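Local atomic coordinates of protoporphyrinogen oxidase (Exiguobacterium sibiricum, PDB entry 3LOV), a protein that probably oxidises coproporphyrinogen III to coproporphyrin III in bacterial heme b biosynthesis, using bound FAD as cofactor and molecular oxygen as electron acceptor. Residues T33-G38 / L253-L258. Numbering follows the deposited sequence.
Sequences TLLEAG and LETPLL. With FAD (flavin-adenine dinucleotide), chain B.
T255 N and E254 N hydrogen-bond to E36 O and G38 O, joining the turn after strand 31-35 to the loop 253-258; residues 253-256 run at 96° to residues 35-38. The bond from T255 N to E36 O is nearly straight (2.8 Å, 172° at the hydrogen), and E254 N bonds to G38 O, also at 2.8 Å. Between them, the CA-H of E254 points at A37 O. Within the loop, the hydroxyl of T255 bonds to L253 O, which ties the side chain to the backbone two residues back.

Apolar contacts are small and lie around these bonds. A37 CB meets P256 CB at 3.7 Å, and its other close neighbour is C4A of the FAD adenine. The aliphatic part of E36 crosses L253 obliquely, CG touching CD2, while L35 CD2 lies 4.1 Å from T255 CG2 and L35 CB packs against the carbonyl oxygen of T255.

Both segments grip the adenosine half of FAD. With CG anti to its backbone N (chi1 167°) and the chain bent at chi2, E36 turns its carboxylate away from the loop to the ribose: FAD O3B donates to E36 OE1 at 2.5 Å and FAD O2B to E36 OE2 at 2.6 Å. G12 N also bonds to OE1, and G38 N meets OE2 on its anti side, so backbone amides help to fix the carboxylate's rotation. An alanine in place of E36 would probably leave both ribose hydroxyls without their acceptor and the amides of G12 and G38 without theirs. On the adenine, L257 N donates to FAD N1A at 3.1 Å and L257 O accepts from FAD N6A.

An acidic residue following the second strand of the parallel sheet and holding the ribose diol, near a glycine-rich turn consistent with a GxGxxG motif, from which G12 reaches the carboxylate, is characteristic of the Rossmann-type FAD-binding fold of flavin-containing amine oxidoreductases.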
ATOM      1  N   THR A  33      -0.234  19.767 -18.655  1.00 22.22           N
ATOM      2  CA  THR A  33      -1.198  20.289 -17.693  1.00 22.54           C
ATOM      3  C   THR A  33      -1.643  19.153 -16.779  1.00 21.99           C
ATOM      4  O   THR A  33      -1.829  18.017 -17.243  1.00 21.07           O
ATOM      5  CB  THR A  33      -2.406  20.913 -18.405  1.00 24.90           C
ATOM      6  OG1 THR A  33      -1.952  21.957 -19.280  1.00 23.77           O
ATOM      7  CG2 THR A  33      -3.432  21.483 -17.389  1.00 21.19           C
ATOM      8  N   LEU A  34      -1.760  19.450 -15.488  1.00 20.02           N
ATOM      9  CA  LEU A  34      -2.224  18.464 -14.503  1.00 22.63           C
ATOM     10  C   LEU A  34      -3.482  18.974 -13.829  1.00 21.43           C
ATOM     11  O   LEU A  34      -3.476  20.049 -13.198  1.00 16.94           O
ATOM     12  CB  LEU A  34      -1.159  18.172 -13.456  1.00 25.15           C
ATOM     13  CG  LEU A  34      -1.445  17.010 -12.496  1.00 21.51           C
ATOM     14  CD1 LEU A  34      -0.151  16.246 -12.134  1.00 21.58           C
ATOM     15  CD2 LEU A  34      -2.213  17.467 -11.252  1.00 18.29           C
ATOM     16  N   LEU A  35      -4.546  18.183 -13.965  1.00 18.21           N
ATOM     17  CA  LEU A  35      -5.847  18.445 -13.333  1.00 18.03           C
ATOM     18  C   LEU A  35      -6.022  17.627 -12.045  1.00 17.71           C
ATOM     19  O   LEU A  35      -6.007  16.373 -12.058  1.00 21.49           O
ATOM     20  CB  LEU A  35      -6.958  18.089 -14.316  1.00 17.01           C
ATOM     21  CG  LEU A  35      -6.931  18.728 -15.733  1.00 23.57           C
ATOM     22  CD1 LEU A  35      -8.131  18.245 -16.634  1.00 18.26           C
ATOM     23  CD2 LEU A  35      -6.926  20.231 -15.606  1.00 15.31           C
ATOM     24  N   GLU A  36      -6.212  18.329 -10.936  1.00 16.18           N
ATOM     25  CA  GLU A  36      -6.485  17.708  -9.635  1.00 19.36           C
ATOM     26  C   GLU A  36      -7.877  18.131  -9.183  1.00 19.18           C
ATOM     27  O   GLU A  36      -8.162  19.313  -9.191  1.00 19.67           O
ATOM     28  CB  GLU A  36      -5.439  18.163  -8.611  1.00 15.97           C
ATOM     29  CG  GLU A  36      -5.740  17.863  -7.151  1.00 18.94           C
ATOM     30  CD  GLU A  36      -6.170  16.412  -6.851  1.00 18.37           C
ATOM     31  OE1 GLU A  36      -5.517  15.470  -7.331  1.00 20.95           O
ATOM     32  OE2 GLU A  36      -7.135  16.225  -6.077  1.00 24.78           O
ATOM     33  N   ALA A  37      -8.722  17.176  -8.786  1.00 17.98           N
ATOM     34  CA  ALA A  37     -10.105  17.478  -8.402  1.00 18.98           C
ATOM     35  C   ALA A  37     -10.253  18.291  -7.124  1.00 19.08           C
ATOM     36  O   ALA A  37     -11.195  19.046  -6.991  1.00 21.86           O
ATOM     37  CB  ALA A  37     -10.906  16.218  -8.265  1.00 18.15           C
ATOM     38  N   GLY A  38      -9.356  18.119  -6.170  1.00 18.48           N
ATOM     39  CA  GLY A  38      -9.567  18.687  -4.828  1.00 19.31           C
ATOM     40  C   GLY A  38      -8.725  19.915  -4.555  1.00 18.89           C
ATOM     41  O   GLY A  38      -8.106  20.509  -5.445  1.00 20.28           O
ATOM     42  N   LEU A 253      -5.687  23.065  -9.521  1.00 20.86           N
ATOM     43  CA  LEU A 253      -6.382  22.465  -8.381  1.00 22.18           C
ATOM     44  C   LEU A 253      -7.892  22.706  -8.537  1.00 22.26           C
ATOM     45  O   LEU A 253      -8.326  23.502  -9.367  1.00 24.15           O
ATOM     46  CB  LEU A 253      -5.878  23.058  -7.068  1.00 22.06           C
ATOM     47  CG  LEU A 253      -4.423  22.847  -6.684  1.00 26.48           C
ATOM     48  CD1 LEU A 253      -4.128  23.680  -5.419  1.00 18.13           C
ATOM     49  CD2 LEU A 253      -4.073  21.350  -6.503  1.00 25.33           C
ATOM     50  N   GLU A 254      -8.678  22.028  -7.726  1.00 19.96           N
ATOM     51  CA  GLU A 254     -10.118  22.166  -7.743  1.00 21.06           C
ATOM     52  C   GLU A 254     -10.658  22.075  -9.170  1.00 20.49           C
ATOM     53  O   GLU A 254     -11.535  22.821  -9.519  1.00 21.24           O
ATOM     54  CB  GLU A 254     -10.542  23.507  -7.102  1.00 22.48           C
ATOM     55  CG  GLU A 254     -10.128  23.693  -5.660  1.00 21.84           C
ATOM     56  CD  GLU A 254     -10.991  22.938  -4.636  1.00 20.92           C
ATOM     57  OE1 GLU A 254     -11.901  22.188  -5.006  1.00 22.46           O
ATOM     58  OE2 GLU A 254     -10.740  23.076  -3.424  1.00 28.91           O
ATOM     59  N   THR A 255     -10.124  21.178  -9.995  1.00 19.20           N
ATOM     60  CA  THR A 255     -10.561  21.048 -11.368  1.00 20.22           C
ATOM     61  C   THR A 255     -10.741  19.585 -11.723  1.00 19.05           C
ATOM     62  O   THR A 255      -9.920  18.991 -12.390  1.00 19.89           O
ATOM     63  CB  THR A 255      -9.604  21.717 -12.333  1.00 24.71           C
ATOM     64  OG1 THR A 255      -9.317  23.029 -11.862  1.00 21.20           O
ATOM     65  CG2 THR A 255     -10.217  21.803 -13.730  1.00 26.73           C
ATOM     66  N   PRO A 256     -11.854  18.996 -11.288  1.00 20.54           N
ATOM     67  CA  PRO A 256     -12.037  17.606 -11.634  1.00 21.59           C
ATOM     68  C   PRO A 256     -12.263  17.434 -13.115  1.00 23.04           C
ATOM     69  O   PRO A 256     -12.829  18.315 -13.757  1.00 25.59           O
ATOM     70  CB  PRO A 256     -13.290  17.211 -10.857  1.00 21.43           C
ATOM     71  CG  PRO A 256     -13.969  18.471 -10.567  1.00 19.42           C
ATOM     72  CD  PRO A 256     -12.865  19.452 -10.324  1.00 21.44           C
ATOM     73  N   LEU A 257     -11.803  16.316 -13.661  1.00 21.95           N
ATOM     74  CA  LEU A 257     -12.119  15.952 -15.041  1.00 21.36           C
ATOM     75  C   LEU A 257     -13.480  15.296 -14.982  1.00 22.25           C
ATOM     76  O   LEU A 257     -13.682  14.383 -14.188  1.00 19.19           O
ATOM     77  CB  LEU A 257     -11.094  14.964 -15.616  1.00 18.56           C
ATOM     78  CG  LEU A 257     -11.458  14.323 -16.959  1.00 22.94           C
ATOM     79  CD1 LEU A 257     -11.472  15.427 -18.033  1.00 20.94           C
ATOM     80  CD2 LEU A 257     -10.523  13.155 -17.363  1.00 15.54           C
ATOM     81  N   LEU A 258     -14.392  15.770 -15.820  1.00 24.06           N
ATOM     82  CA  LEU A 258     -15.805  15.376 -15.795  1.00 23.95           C
ATOM     83  C   LEU A 258     -16.218  14.528 -16.986  1.00 24.54           C
ATOM     84  O   LEU A 258     -17.206  13.814 -16.905  1.00 24.87           O
ATOM     85  CB  LEU A 258     -16.664  16.634 -15.781  1.00 23.30           C
ATOM     86  CG  LEU A 258     -16.485  17.578 -14.604  1.00 27.52           C
ATOM     87  CD1 LEU A 258     -17.373  18.823 -14.742  1.00 24.83           C
ATOM     88  CD2 LEU A 258     -16.782  16.854 -13.303  1.00 24.12           C
TER
HETATM   89  PA  FAD B 500      -4.211   8.743  -5.011  1.00 17.82           P
HETATM   90  O1A FAD B 500      -3.241   9.060  -3.923  1.00 18.79           O
HETATM   91  O2A FAD B 500      -5.529   8.171  -4.646  1.00 15.01           O
HETATM   92  O5B FAD B 500      -4.449  10.065  -5.864  1.00 20.72           O
HETATM   93  C5B FAD B 500      -5.519  10.208  -6.763  1.00 16.19           C
HETATM   94  C4B FAD B 500      -5.674  11.703  -7.065  1.00 16.20           C
HETATM   95  O4B FAD B 500      -6.606  11.909  -8.130  1.00 15.61           O
HETATM   96  C3B FAD B 500      -6.154  12.454  -5.840  1.00 16.44           C
HETATM   97  O3B FAD B 500      -5.403  13.635  -5.620  1.00 14.25           O
HETATM   98  C2B FAD B 500      -7.599  12.727  -6.211  1.00 17.01           C
HETATM   99  O2B FAD B 500      -8.093  13.895  -5.656  1.00 15.72           O
HETATM  100  C1B FAD B 500      -7.535  12.870  -7.717  1.00 17.25           C
HETATM  101  N9A FAD B 500      -8.803  12.654  -8.432  1.00 17.90           N
HETATM  102  C8A FAD B 500      -9.860  11.804  -8.190  1.00 21.99           C
HETATM  103  N7A FAD B 500     -10.814  11.969  -9.141  1.00 16.36           N
HETATM  104  C5A FAD B 500     -10.372  12.938 -10.000  1.00 19.04           C
HETATM  105  C6A FAD B 500     -10.893  13.515 -11.160  1.00 21.65           C
HETATM  106  N6A FAD B 500     -12.056  13.114 -11.668  1.00 16.43           N
HETATM  107  N1A FAD B 500     -10.177  14.503 -11.816  1.00 16.90           N
HETATM  108  C2A FAD B 500      -8.940  14.888 -11.360  1.00 18.13           C
HETATM  109  N3A FAD B 500      -8.413  14.297 -10.226  1.00 17.02           N
HETATM  110  C4A FAD B 500      -9.123  13.365  -9.558  1.00 20.86           C
HETATM  111  N1  FAD B 500       2.025   2.513   0.093  1.00 22.22           N
HETATM  112  C2  FAD B 500       3.305   2.380   0.555  1.00 22.51           C
HETATM  113  O2  FAD B 500       4.254   2.280  -0.235  1.00 15.26           O
HETATM  114  N3  FAD B 500       3.537   2.334   1.907  1.00 19.80           N
HETATM  115  C4  FAD B 500       2.538   2.394   2.809  1.00 23.54           C
HETATM  116  O4  FAD B 500       2.817   2.380   3.993  1.00 24.44           O
HETATM  117  C4X FAD B 500       1.233   2.493   2.374  1.00 22.14           C
HETATM  118  N5  FAD B 500       0.205   2.604   3.297  1.00 18.13           N
HETATM  119  C5X FAD B 500      -1.104   2.726   2.825  1.00 26.05           C
HETATM  120  C6  FAD B 500      -2.164   2.800   3.736  1.00 25.58           C
HETATM  121  C7  FAD B 500      -3.485   2.921   3.275  1.00 27.01           C
HETATM  122  C7M FAD B 500      -4.616   3.010   4.257  1.00 27.99           C
HETATM  123  C8  FAD B 500      -3.753   3.006   1.896  1.00 23.91           C
HETATM  124  C8M FAD B 500      -5.166   3.123   1.353  1.00 23.18           C
HETATM  125  C9  FAD B 500      -2.706   2.949   0.981  1.00 18.94           C
HETATM  126  C9A FAD B 500      -1.373   2.802   1.429  1.00 17.41           C
HETATM  127  N10 FAD B 500      -0.318   2.742   0.511  1.00 16.08           N
HETATM  128  C10 FAD B 500       0.986   2.578   0.995  1.00 21.87           C
HETATM  129  C1' FAD B 500      -0.514   2.792  -0.986  1.00 17.38           C
HETATM  130  C2' FAD B 500      -0.295   4.248  -1.465  1.00 19.51           C
HETATM  131  O2' FAD B 500      -1.259   5.049  -0.886  1.00 20.77           O
HETATM  132  C3' FAD B 500      -0.381   4.404  -2.989  1.00 16.92           C
HETATM  133  O3' FAD B 500       0.820   3.843  -3.503  1.00 30.23           O
HETATM  134  C4' FAD B 500      -0.461   5.860  -3.516  1.00 19.29           C
HETATM  135  O4' FAD B 500      -0.974   6.821  -2.614  1.00 26.01           O
HETATM  136  C5' FAD B 500      -1.355   5.958  -4.737  1.00 22.86           C
HETATM  137  O5' FAD B 500      -1.271   7.260  -5.260  1.00 20.38           O
HETATM  138  P   FAD B 500      -2.065   7.605  -6.580  1.00 14.00           P
HETATM  139  O1P FAD B 500      -2.058   6.471  -7.571  1.00 15.72           O
HETATM  140  O2P FAD B 500      -1.719   8.962  -7.145  1.00 17.71           O
HETATM  141  O3P FAD B 500      -3.619   7.700  -6.078  1.00 13.66           O